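Local coordinates for thiol transferase (Phanerochaete chrysosporium, PDB 4F0B), which binds oxidized glutathione disulfide and, as a Ure2p-type glutathione transferase, probably catalyses glutathione-dependent thiol-transfer chemistry, at residues V10-P15 / A73-G78; V41-R46 / V53-K58; C66-I71 / V81-A86. All blocks are in the same frame, centred on the assembly; numbering follows the deposited sequence.

Contact 1. Residues V10-P15 / A73-G78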
loop_
_atom_site.group_PDB
_atom_site.type_symbol
_atom_site.label_atom_id
_atom_site.label_comp_id
_atom_site.label_asym_id
_atom_site.label_seq_id
_atom_site.Cartn_x
_atom_site.Cartn_y
_atom_site.Cartn_z
ATOM N N VAL A 10 -19.111 8.543 -8.431
ATOM C CA VAL A 10 -19.857 8.123 -7.237
ATOM C C VAL A 10 -18.841 7.635 -6.206
ATOM O O VAL A 10 -17.967 6.831 -6.528
ATOM C CB VAL A 10 -20.836 6.983 -7.553
ATOM C CG1 VAL A 10 -21.648 6.607 -6.311
ATOM C CG2 VAL A 10 -21.779 7.365 -8.724
ATOM N N HIS A 11 -18.908 8.173 -4.985
ATOM C CA HIS A 11 -17.977 7.822 -3.915
ATOM C C HIS A 11 -18.694 7.009 -2.859
ATOM O O HIS A 11 -19.599 7.547 -2.196
ATOM C CB HIS A 11 -17.452 9.111 -3.271
ATOM C CG HIS A 11 -16.374 8.878 -2.243
ATOM N ND1 HIS A 11 -16.212 9.718 -1.167
ATOM C CD2 HIS A 11 -15.419 7.915 -2.114
ATOM C CE1 HIS A 11 -15.183 9.311 -0.434
ATOM N NE2 HIS A 11 -14.694 8.208 -0.977
ATOM N N TYR A 12 -18.297 5.738 -2.708
ATOM C CA TYR A 12 -18.854 4.849 -1.703
ATOM C C TYR A 12 -17.945 4.931 -0.490
ATOM O O TYR A 12 -16.753 4.566 -0.578
ATOM C CB TYR A 12 -18.887 3.413 -2.246
ATOM C CG TYR A 12 -19.792 3.259 -3.444
ATOM C CD1 TYR A 12 -21.148 2.941 -3.288
ATOM C CD2 TYR A 12 -19.307 3.455 -4.748
ATOM C CE1 TYR A 12 -22.000 2.812 -4.382
ATOM C CE2 TYR A 12 -20.165 3.343 -5.857
ATOM C CZ TYR A 12 -21.502 3.009 -5.653
ATOM O OH TYR A 12 -22.374 2.886 -6.690
ATOM N N THR A 13 -18.480 5.439 0.622
ATOM C CA THR A 13 -17.592 5.802 1.712
ATOM C C THR A 13 -18.258 5.718 3.079
ATOM O O THR A 13 -19.431 5.347 3.205
ATOM C CB THR A 13 -17.024 7.205 1.436
ATOM O OG1 THR A 13 -15.867 7.379 2.253
ATOM C CG2 THR A 13 -18.045 8.302 1.709
ATOM N N ALA A 14 -17.474 6.078 4.106
ATOM C CA ALA A 14 -17.939 6.178 5.491
ATOM C C ALA A 14 -16.993 7.145 6.178
ATOM O O ALA A 14 -15.879 7.369 5.689
ATOM C CB ALA A 14 -17.925 4.795 6.183
ATOM N N PRO A 15 -17.416 7.732 7.286
ATOM C CA PRO A 15 -16.586 8.763 7.939
ATOM C C PRO A 15 -15.479 8.143 8.766
ATOM O O PRO A 15 -15.655 7.916 9.963
ATOM C CB PRO A 15 -17.581 9.533 8.819
ATOM C CG PRO A 15 -18.672 8.485 9.127
ATOM C CD PRO A 15 -18.782 7.657 7.844
ATOM N N ALA A 73 -14.545 3.289 -2.246
ATOM C CA ALA A 73 -14.410 2.942 -3.649
ATOM C C ALA A 73 -15.098 4.028 -4.436
ATOM O O ALA A 73 -15.981 4.728 -3.931
ATOM C CB ALA A 73 -15.036 1.565 -3.966
ATOM N N ILE A 74 -14.730 4.160 -5.711
ATOM C CA ILE A 74 -15.479 5.024 -6.603
ATOM C C ILE A 74 -15.879 4.323 -7.868
ATOM O O ILE A 74 -15.318 3.292 -8.231
ATOM C CB ILE A 74 -14.712 6.282 -7.016
ATOM C CG1 ILE A 74 -13.428 5.925 -7.796
ATOM C CG2 ILE A 74 -14.415 7.176 -5.804
ATOM C CD1 ILE A 74 -12.792 7.131 -8.528
ATOM N N THR A 75 -16.901 4.865 -8.527
ATOM C CA THR A 75 -17.064 4.596 -9.961
ATOM C C THR A 75 -16.952 5.890 -10.706
ATOM O O THR A 75 -17.382 6.932 -10.231
ATOM C CB THR A 75 -18.372 3.888 -10.294
ATOM O OG1 THR A 75 -19.484 4.680 -9.845
ATOM C CG2 THR A 75 -18.396 2.508 -9.635
ATOM N N HIS A 76 -16.355 5.829 -11.885
ATOM C CA HIS A 76 -16.240 6.992 -12.741
ATOM C C HIS A 76 -16.712 6.585 -14.097
ATOM O O HIS A 76 -16.067 5.789 -14.785
ATOM C CB HIS A 76 -14.810 7.492 -12.800
ATOM C CG HIS A 76 -14.598 8.562 -13.819
ATOM N ND1 HIS A 76 -13.495 8.582 -14.641
ATOM C CD2 HIS A 76 -15.374 9.615 -14.194
ATOM C CE1 HIS A 76 -13.598 9.603 -15.481
ATOM N NE2 HIS A 76 -14.729 10.238 -15.234
ATOM N N GLU A 77 -17.861 7.152 -14.453
ATOM C CA GLU A 77 -18.593 6.760 -15.634
ATOM C C GLU A 77 -18.660 5.257 -15.715
ATOM O O GLU A 77 -18.428 4.675 -16.758
ATOM C CB GLU A 77 -17.982 7.393 -16.890
ATOM C CG GLU A 77 -18.112 8.919 -16.855
ATOM C CD GLU A 77 -17.754 9.606 -18.166
ATOM O OE1 GLU A 77 -17.644 8.919 -19.200
ATOM O OE2 GLU A 77 -17.574 10.840 -18.158
ATOM N N GLY A 78 -18.883 4.627 -14.557
ATOM C CA GLY A 78 -19.035 3.186 -14.479
ATOM C C GLY A 78 -17.777 2.388 -14.144
ATOM O O GLY A 78 -17.891 1.238 -13.704
HETATM O O HOH W 1 -21.842 3.337 -9.292
#
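Val-10 lies side by side with Thr-75, both pointing to the same face of the sheet, and its CB sits 3.5 Å from Thr-75 OG1. The hydroxyl of Thr-75 stands between its own backbone N and carbonyl carbon (chi1 58°), which brings it alongside the valine's CB while leaving it able to bind a water at 2.8 Å from OG1. That water also meets Tyr-12 OH at 2.7 Å, tying the phenol to the neighbouring strand. The Tyr-12 ring is reached at its edge, in plane, by Ala-73 O, 3.7 Å from ring atom CD2. The same oxygen takes the hydrogen bond from Tyr-12 N at 2.8 Å, nearly along the C=O axis, and Ala-73 N returns one to Tyr-12 O. Val-10 and Thr-75 form the second hydrogen-bonded pair of this antiparallel match, each N to the other's O at 3.0 Å. Between them, His-11 and Ile-74 make the non-hydrogen-bonded pair on the other face, where the imidazole CD2 comes within 3.9 Å of Ile-74 CG2. Strand 9-13 runs inside the thioredoxin-like sheet, with strand 38-42 parallel on its far flank, and strand 73-76 has strand 79-82 beyond it. On the His-11 face, Pro-22 and Ala-23 of helix 20-33 pack against the histidine, while Ile-87, Tyr-90 and Leu-91 of helix 84-95 cover Ile-74.

Contact 2. Residues V41-R46 / V53-K58. With GDS (oxidized glutathione disulfide), chain C.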
loop_
_atom_site.group_PDB
_atom_site.type_symbol
_atom_site.label_atom_id
_atom_site.label_comp_id
_atom_site.label_asym_id
_atom_site.label_seq_id
_atom_site.Cartn_x
_atom_site.Cartn_y
_atom_site.Cartn_z
ATOM N N VAL A 41 -22.349 7.859 -1.488
ATOM C CA VAL A 41 -23.157 6.745 -0.974
ATOM C C VAL A 41 -22.510 6.356 0.330
ATOM O O VAL A 41 -21.396 5.821 0.343
ATOM C CB VAL A 41 -23.184 5.557 -1.937
ATOM C CG1 VAL A 41 -23.973 4.395 -1.321
ATOM C CG2 VAL A 41 -23.800 5.978 -3.263
ATOM N N LYS A 42 -23.212 6.595 1.428
ATOM C CA LYS A 42 -22.713 6.268 2.743
ATOM C C LYS A 42 -22.973 4.768 3.061
ATOM O O LYS A 42 -24.102 4.297 3.063
ATOM C CB LYS A 42 -23.339 7.208 3.780
ATOM C CG LYS A 42 -22.669 7.120 5.138
ATOM C CD LYS A 42 -23.334 8.071 6.122
ATOM C CE LYS A 42 -22.596 8.080 7.448
ATOM N NZ LYS A 42 -23.391 8.820 8.480
ATOM N N MET A 43 -21.904 4.029 3.311
ATOM C CA MET A 43 -21.962 2.582 3.465
ATOM C C MET A 43 -21.763 2.200 4.909
ATOM O O MET A 43 -20.872 2.744 5.584
ATOM C CB MET A 43 -20.865 1.891 2.619
ATOM C CG MET A 43 -20.983 2.216 1.148
ATOM S SD MET A 43 -22.281 1.254 0.345
ATOM C CE MET A 43 -21.550 -0.374 0.383
ATOM N N SER A 44 -22.559 1.255 5.389
ATOM C CA SER A 44 -22.255 0.631 6.671
ATOM C C SER A 44 -21.025 -0.239 6.577
ATOM O O SER A 44 -20.899 -1.050 5.657
ATOM C CB SER A 44 -23.433 -0.213 7.140
ATOM O OG SER A 44 -22.957 -1.056 8.193
ATOM N N ILE A 45 -20.120 -0.045 7.528
ATOM C CA ILE A 45 -18.907 -0.861 7.631
ATOM C C ILE A 45 -19.006 -1.785 8.832
ATOM O O ILE A 45 -17.999 -2.352 9.255
ATOM C CB ILE A 45 -17.622 0.005 7.763
ATOM C CG1 ILE A 45 -17.710 0.865 9.014
ATOM C CG2 ILE A 45 -17.468 0.843 6.502
ATOM C CD1 ILE A 45 -16.377 1.530 9.404
ATOM N N ARG A 46 -20.213 -1.950 9.382
ATOM C CA ARG A 46 -20.380 -2.769 10.589
ATOM C C ARG A 46 -20.770 -4.203 10.258
ATOM O O ARG A 46 -21.738 -4.441 9.505
ATOM C CB ARG A 46 -21.481 -2.183 11.479
ATOM C CG ARG A 46 -21.318 -0.715 11.762
ATOM C CD ARG A 46 -22.185 -0.307 12.902
ATOM N NE ARG A 46 -23.554 -0.790 12.767
ATOM C CZ ARG A 46 -24.374 -0.946 13.804
ATOM N NH1 ARG A 46 -25.601 -1.411 13.623
ATOM N NH2 ARG A 46 -23.937 -0.690 15.037
ATOM N N VAL A 53 -28.841 -4.411 5.719
ATOM C CA VAL A 53 -28.820 -3.050 5.141
ATOM C C VAL A 53 -28.330 -3.213 3.688
ATOM O O VAL A 53 -27.383 -3.968 3.446
ATOM C CB VAL A 53 -27.796 -2.147 5.947
ATOM C CG1 VAL A 53 -27.634 -0.778 5.311
ATOM C CG2 VAL A 53 -28.188 -2.022 7.448
ATOM N N HIS A 54 -28.962 -2.542 2.715
ATOM C CA HIS A 54 -28.496 -2.631 1.325
ATOM C C HIS A 54 -27.089 -1.994 1.167
ATOM O O HIS A 54 -26.187 -2.579 0.575
ATOM C CB HIS A 54 -29.497 -1.951 0.351
ATOM C CG HIS A 54 -29.017 -1.920 -1.069
ATOM N ND1 HIS A 54 -28.499 -0.781 -1.652
ATOM C CD2 HIS A 54 -28.986 -2.881 -2.030
ATOM C CE1 HIS A 54 -28.142 -1.051 -2.896
ATOM N NE2 HIS A 54 -28.456 -2.312 -3.154
ATOM N N ASN A 55 -26.928 -0.789 1.717
ATOM C CA ASN A 55 -25.646 -0.077 1.636
ATOM C C ASN A 55 -24.720 -0.563 2.759
ATOM O O ASN A 55 -24.582 0.079 3.802
ATOM C CB ASN A 55 -25.859 1.438 1.687
ATOM C CG ASN A 55 -26.495 1.992 0.411
ATOM O OD1 ASN A 55 -26.489 1.335 -0.631
ATOM N ND2 ASN A 55 -27.009 3.223 0.479
ATOM N N GLN A 56 -24.109 -1.715 2.523
ATOM C CA GLN A 56 -23.275 -2.397 3.499
ATOM C C GLN A 56 -22.136 -3.049 2.710
ATOM O O GLN A 56 -22.366 -3.611 1.636
ATOM C CB GLN A 56 -24.104 -3.428 4.274
ATOM C CG GLN A 56 -23.522 -3.778 5.662
ATOM C CD GLN A 56 -22.294 -4.664 5.599
ATOM O OE1 GLN A 56 -22.185 -5.542 4.741
ATOM N NE2 GLN A 56 -21.367 -4.452 6.521
ATOM N N VAL A 57 -20.923 -2.975 3.236
ATOM C CA VAL A 57 -19.744 -3.313 2.436
ATOM C C VAL A 57 -19.594 -4.749 1.984
ATOM O O VAL A 57 -18.847 -4.991 1.039
ATOM C CB VAL A 57 -18.424 -2.876 3.117
ATOM C CG1 VAL A 57 -18.374 -1.340 3.221
ATOM C CG2 VAL A 57 -18.271 -3.537 4.473
ATOM N N LYS A 58 -20.315 -5.692 2.619
ATOM C CA LYS A 58 -20.222 -7.094 2.205
ATOM C C LYS A 58 -21.347 -7.509 1.259
ATOM O O LYS A 58 -21.431 -8.679 0.861
ATOM C CB LYS A 58 -20.212 -8.013 3.428
ATOM C CG LYS A 58 -19.060 -7.728 4.428
ATOM C CD LYS A 58 -17.710 -7.606 3.701
ATOM C CE LYS A 58 -16.569 -7.386 4.713
ATOM N NZ LYS A 58 -15.264 -7.163 4.004
HETATM N N1 GDS C . -6.445 -0.720 2.158
HETATM C CA1 GDS C . -7.853 -0.212 2.103
HETATM C C1 GDS C . -7.816 1.228 1.524
HETATM O OE1 GDS C . -6.781 1.910 1.690
HETATM O OE2 GDS C . -8.823 1.620 0.905
HETATM C CB1 GDS C . -8.430 -0.156 3.526
HETATM C CG1 GDS C . -9.916 0.249 3.533
HETATM C CD1 GDS C . -10.507 -0.023 4.909
HETATM O O1 GDS C . -9.886 -0.455 5.872
HETATM N N2 GDS C . -11.863 0.190 4.996
HETATM C CA2 GDS C . -12.619 -0.001 6.241
HETATM C C2 GDS C . -13.816 -0.882 5.965
HETATM O O2 GDS C . -14.516 -0.739 4.929
HETATM C CB2 GDS C . -13.145 1.308 6.825
HETATM S SG2 GDS C . -11.895 2.560 7.120
HETATM N N3 GDS C . -14.067 -1.795 6.923
HETATM C CA3 GDS C . -15.227 -2.681 6.784
HETATM C C3 GDS C . -14.887 -4.112 6.985
HETATM O OE3 GDS C . -15.826 -4.920 6.840
HETATM O OE4 GDS C . -13.699 -4.431 7.262
HETATM N N4 GDS C . -7.886 -0.191 7.934
HETATM C CA4 GDS C . -6.496 -0.583 7.770
HETATM C C4 GDS C . -5.776 0.111 6.566
HETATM O OE5 GDS C . -6.204 1.199 6.129
HETATM O OE6 GDS C . -4.788 -0.496 6.119
HETATM C C5 GDS C . -8.418 -0.139 9.158
HETATM O O5 GDS C . -7.758 -0.417 10.187
HETATM C CA5 GDS C . -9.882 0.254 9.255
HETATM N N5 GDS C . -10.545 -0.546 10.311
HETATM C CB5 GDS C . -9.901 1.770 9.550
HETATM S SG5 GDS C . -11.562 2.424 9.438
HETATM C CA6 GDS C . -11.923 -4.531 10.166
HETATM C C6 GDS C . -10.880 -5.083 11.160
HETATM O OE7 GDS C . -9.706 -4.656 11.086
HETATM O OE8 GDS C . -11.271 -5.978 11.951
HETATM N N6 GDS C . -12.753 -5.649 9.724
HETATM C CB6 GDS C . -12.810 -3.444 10.851
HETATM C CG6 GDS C . -12.106 -2.115 11.254
HETATM C CD6 GDS C . -11.598 -1.385 10.044
HETATM O O6 GDS C . -12.019 -1.517 8.905
HETATM O O HOH W 2 -26.717 4.986 2.871
#
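Val-41 sets CG1 against the Asn-55 amide, 3.7 Å from ND2, the two side chains crossing at about a right angle. Lys-42 starts its side chain away from the other segment, its NZ hydrogen-bonded to Asn-224 O, while its carbonyl O is met by a water that also accepts from Asn-55 ND2. Met-43 is bent at both chi2 and chi3: its SD lies 3.8 Å from Asn-55 CB, and its CE curls on to 3.6 Å from Gln-56 O. Ser-44 carries the backbone bridge. Its N donates to Asn-55 O at 2.8 Å, and its O accepts from Val-57 N at 3.1 Å in a bond nearly in line with the C=O. Ser-44 OG, anti to the backbone N (chi1 165°), accepts from Arg-46 N in an ST turn and is also hydrogen-bonded to Asp-49, which forms a salt bridge with Arg-46. Ile-45 lies side by side with Val-57, CG2 to CG1 4.0 Å, and its CG2 also comes within 3.7 Å of the cysteinyl carbonyl O2 of the bound disulfide. Val-57 CG2 and Lys-58 CE both lie near OE3 of the ligand's glycine carboxylate, the lysine carbon at 3.3 Å. Two backbone bonds thus fix the loop while aliphatic groups line the glutathione. With its ammonium group held by Gly-69 O, Lys-58 may add favourable electrostatics near that carboxylate.

Contact 3. Residues C66-I71 / V81-A86. With GDS (oxidized glutathione disulfide), chain C.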
loop_
_atom_site.group_PDB
_atom_site.type_symbol
_atom_site.label_atom_id
_atom_site.label_comp_id
_atom_site.label_asym_id
_atom_site.label_seq_id
_atom_site.Cartn_x
_atom_site.Cartn_y
_atom_site.Cartn_z
ATOM N N CYS A 66 -15.987 -3.142 -5.346
ATOM C CA CYS A 66 -14.807 -3.351 -4.494
ATOM C C CYS A 66 -14.764 -4.808 -4.059
ATOM O O CYS A 66 -15.501 -5.206 -3.156
ATOM C CB CYS A 66 -14.844 -2.482 -3.244
ATOM S SG CYS A 66 -13.388 -2.756 -2.204
ATOM N N PRO A 67 -13.923 -5.618 -4.700
ATOM C CA PRO A 67 -13.936 -7.065 -4.380
ATOM C C PRO A 67 -13.503 -7.374 -2.949
ATOM O O PRO A 67 -13.813 -8.453 -2.438
ATOM C CB PRO A 67 -12.979 -7.681 -5.405
ATOM C CG PRO A 67 -12.214 -6.541 -6.000
ATOM C CD PRO A 67 -13.045 -5.272 -5.831
ATOM N N ASN A 68 -12.821 -6.432 -2.298
ATOM C CA ASN A 68 -12.420 -6.583 -0.929
ATOM C C ASN A 68 -13.538 -6.307 0.068
ATOM O O ASN A 68 -13.372 -6.567 1.250
ATOM C CB ASN A 68 -11.242 -5.633 -0.659
ATOM C CG ASN A 68 -10.517 -5.912 0.659
ATOM O OD1 ASN A 68 -10.324 -7.062 1.068
ATOM N ND2 ASN A 68 -10.053 -4.845 1.302
ATOM N N GLY A 69 -14.674 -5.771 -0.398
ATOM C CA GLY A 69 -15.760 -5.491 0.535
ATOM C C GLY A 69 -15.413 -4.475 1.611
ATOM O O GLY A 69 -15.701 -4.685 2.778
ATOM N N ARG A 70 -14.787 -3.368 1.202
ATOM C CA ARG A 70 -14.409 -2.296 2.139
ATOM C C ARG A 70 -14.577 -0.955 1.418
ATOM O O ARG A 70 -14.590 -0.895 0.177
ATOM C CB ARG A 70 -12.944 -2.421 2.582
ATOM C CG ARG A 70 -12.702 -3.609 3.512
ATOM C CD ARG A 70 -11.475 -3.345 4.415
ATOM N NE ARG A 70 -11.182 -4.485 5.231
ATOM C CZ ARG A 70 -10.155 -4.543 6.053
ATOM N NH1 ARG A 70 -9.339 -3.502 6.146
ATOM N NH2 ARG A 70 -9.939 -5.666 6.752
ATOM N N ILE A 71 -14.782 0.106 2.199
ATOM C CA ILE A 71 -14.749 1.460 1.628
ATOM C C ILE A 71 -13.351 2.072 1.823
ATOM O O ILE A 71 -12.566 1.636 2.665
ATOM C CB ILE A 71 -15.853 2.396 2.213
ATOM C CG1 ILE A 71 -15.777 2.549 3.730
ATOM C CG2 ILE A 71 -17.240 1.920 1.812
ATOM C CD1 ILE A 71 -14.742 3.600 4.198
ATOM N N VAL A 81 -12.956 1.857 -9.012
ATOM C CA VAL A 81 -11.615 1.928 -8.427
ATOM C C VAL A 81 -11.746 1.715 -6.932
ATOM O O VAL A 81 -12.520 2.418 -6.249
ATOM C CB VAL A 81 -10.932 3.320 -8.682
ATOM C CG1 VAL A 81 -9.483 3.255 -8.224
ATOM C CG2 VAL A 81 -11.014 3.721 -10.163
ATOM N N PHE A 82 -10.982 0.761 -6.407
ATOM C CA PHE A 82 -10.933 0.549 -4.953
ATOM C C PHE A 82 -9.494 0.744 -4.471
ATOM O O PHE A 82 -8.560 0.846 -5.306
ATOM C CB PHE A 82 -11.562 -0.816 -4.518
ATOM C CG PHE A 82 -10.744 -2.037 -4.892
ATOM C CD1 PHE A 82 -10.715 -2.508 -6.191
ATOM C CD2 PHE A 82 -10.051 -2.744 -3.914
ATOM C CE1 PHE A 82 -9.953 -3.641 -6.533
ATOM C CE2 PHE A 82 -9.294 -3.883 -4.253
ATOM C CZ PHE A 82 -9.255 -4.322 -5.551
ATOM N N GLU A 83 -9.351 0.836 -3.142
ATOM C CA GLU A 83 -8.114 1.161 -2.386
ATOM C C GLU A 83 -7.847 2.666 -2.399
ATOM O O GLU A 83 -7.591 3.260 -3.461
ATOM C CB GLU A 83 -6.875 0.407 -2.910
ATOM C CG GLU A 83 -6.982 -1.109 -2.767
ATOM C CD GLU A 83 -6.882 -1.587 -1.322
ATOM O OE1 GLU A 83 -6.133 -0.956 -0.530
ATOM O OE2 GLU A 83 -7.559 -2.568 -0.962
ATOM N N THR A 84 -7.932 3.273 -1.209
ATOM C CA THR A 84 -7.713 4.724 -1.042
ATOM C C THR A 84 -6.663 5.299 -1.998
ATOM O O THR A 84 -6.979 6.198 -2.792
ATOM C CB THR A 84 -7.243 5.075 0.404
ATOM O OG1 THR A 84 -6.153 4.214 0.763
ATOM C CG2 THR A 84 -8.393 4.938 1.386
ATOM N N SER A 85 -5.421 4.823 -1.901
ATOM C CA SER A 85 -4.314 5.436 -2.635
ATOM C C SER A 85 -4.479 5.310 -4.125
ATOM O O SER A 85 -4.153 6.258 -4.888
ATOM C CB SER A 85 -3.003 4.808 -2.192
ATOM O OG SER A 85 -2.869 5.006 -0.783
ATOM N N ALA A 86 -5.056 4.178 -4.585
ATOM C CA ALA A 86 -5.296 3.969 -6.021
ATOM C C ALA A 86 -6.386 4.935 -6.514
ATOM O O ALA A 86 -6.336 5.440 -7.657
ATOM C CB ALA A 86 -5.706 2.501 -6.307
HETATM N N1 GDS C . -6.445 -0.720 2.158
HETATM C CA1 GDS C . -7.853 -0.212 2.103
HETATM C C1 GDS C . -7.816 1.228 1.524
HETATM O OE1 GDS C . -6.781 1.910 1.690
HETATM O OE2 GDS C . -8.823 1.620 0.905
HETATM C CB1 GDS C . -8.430 -0.156 3.526
HETATM C CG1 GDS C . -9.916 0.249 3.533
HETATM C CD1 GDS C . -10.507 -0.023 4.909
HETATM O O1 GDS C . -9.886 -0.455 5.872
HETATM N N2 GDS C . -11.863 0.190 4.996
HETATM C CA2 GDS C . -12.619 -0.001 6.241
HETATM C C2 GDS C . -13.816 -0.882 5.965
HETATM O O2 GDS C . -14.516 -0.739 4.929
HETATM C CB2 GDS C . -13.145 1.308 6.825
HETATM S SG2 GDS C . -11.895 2.560 7.120
HETATM N N3 GDS C . -14.067 -1.795 6.923
HETATM C CA3 GDS C . -15.227 -2.681 6.784
HETATM C C3 GDS C . -14.887 -4.112 6.985
HETATM O OE3 GDS C . -15.826 -4.920 6.840
HETATM O OE4 GDS C . -13.699 -4.431 7.262
HETATM N N4 GDS C . -7.886 -0.191 7.934
HETATM C CA4 GDS C . -6.496 -0.583 7.770
HETATM C C4 GDS C . -5.776 0.111 6.566
HETATM O OE5 GDS C . -6.204 1.199 6.129
HETATM O OE6 GDS C . -4.788 -0.496 6.119
HETATM C C5 GDS C . -8.418 -0.139 9.158
HETATM O O5 GDS C . -7.758 -0.417 10.187
HETATM C CA5 GDS C . -9.882 0.254 9.255
HETATM N N5 GDS C . -10.545 -0.546 10.311
HETATM C CB5 GDS C . -9.901 1.770 9.550
HETATM S SG5 GDS C . -11.562 2.424 9.438
HETATM C CA6 GDS C . -11.923 -4.531 10.166
HETATM C C6 GDS C . -10.880 -5.083 11.160
HETATM O OE7 GDS C . -9.706 -4.656 11.086
HETATM O OE8 GDS C . -11.271 -5.978 11.951
HETATM N N6 GDS C . -12.753 -5.649 9.724
HETATM C CB6 GDS C . -12.810 -3.444 10.851
HETATM C CG6 GDS C . -12.106 -2.115 11.254
HETATM C CD6 GDS C . -11.598 -1.385 10.044
HETATM O O6 GDS C . -12.019 -1.517 8.905
HETATM O O HOH W 3 -10.221 -2.329 -0.204
#
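Phe-82 starts at CB, which rests 3.5 Å from Cys-66 SG. CG and CD2 stay beside that sulfur, an oblique sulfur-aromatic contact with SG 4.6 Å from the ring centroid. Farther out, CD1 and CE1 lie under Pro-67 CD in a CH-pi contact: CD stands 3.7 Å from the centroid, 19° off the ring normal. At the tip CZ meets Pro-67 CG at 3.7 Å, the proline crossing the phenylalanine at about a right angle. The edge of the ring is met in plane by a water that accepts from Asn-68 ND2 and donates to Glu-83 OE2; Asn-68 OD1 is hydrogen-bonded to Arg-157 of the second subunit. Glu-83, its CD swung back by chi2 (-71°), sets OE1, also bound by His-123, 2.7 Å from amino N1 of the ligand's gamma-glutamyl unit. Thr-84 N and OG1 each hold one oxygen of that unit's carboxylate, while Ile-71 pairs through its N and O with the cysteinyl unit, a pattern familiar from glutathione transferases. The turn 66-69 precedes strand 73-76, and Phe-82 lies where strand 79-82 gives way to helix 84-95; Trp-118 of the second subunit meets its ring edge-to-face.

How the contacts relate
All three contacts belong to the thioredoxin-like N-terminal domain, but they serve different parts of it. Contact 1 is regular sheet, partly buried and held by paired backbone bonds, and shares strand neighbours with both others: strand 38-42 leads into contact 2, and Ile-74 N bonds to Val-81 O of contact 3. Contact 2 lies farthest out and mixes a short backbone bridge with exposed charged groups. Contact 3 is the buried one, where apolar and aromatic packing replaces direct hydrogen bonds between its segments. Contacts 2 and 3 both touch the glutathione disulfide, and Ile-45 packs on Ile-71 between them; contact 2 supplies mainly aliphatic walls, contact 3 the polar grips.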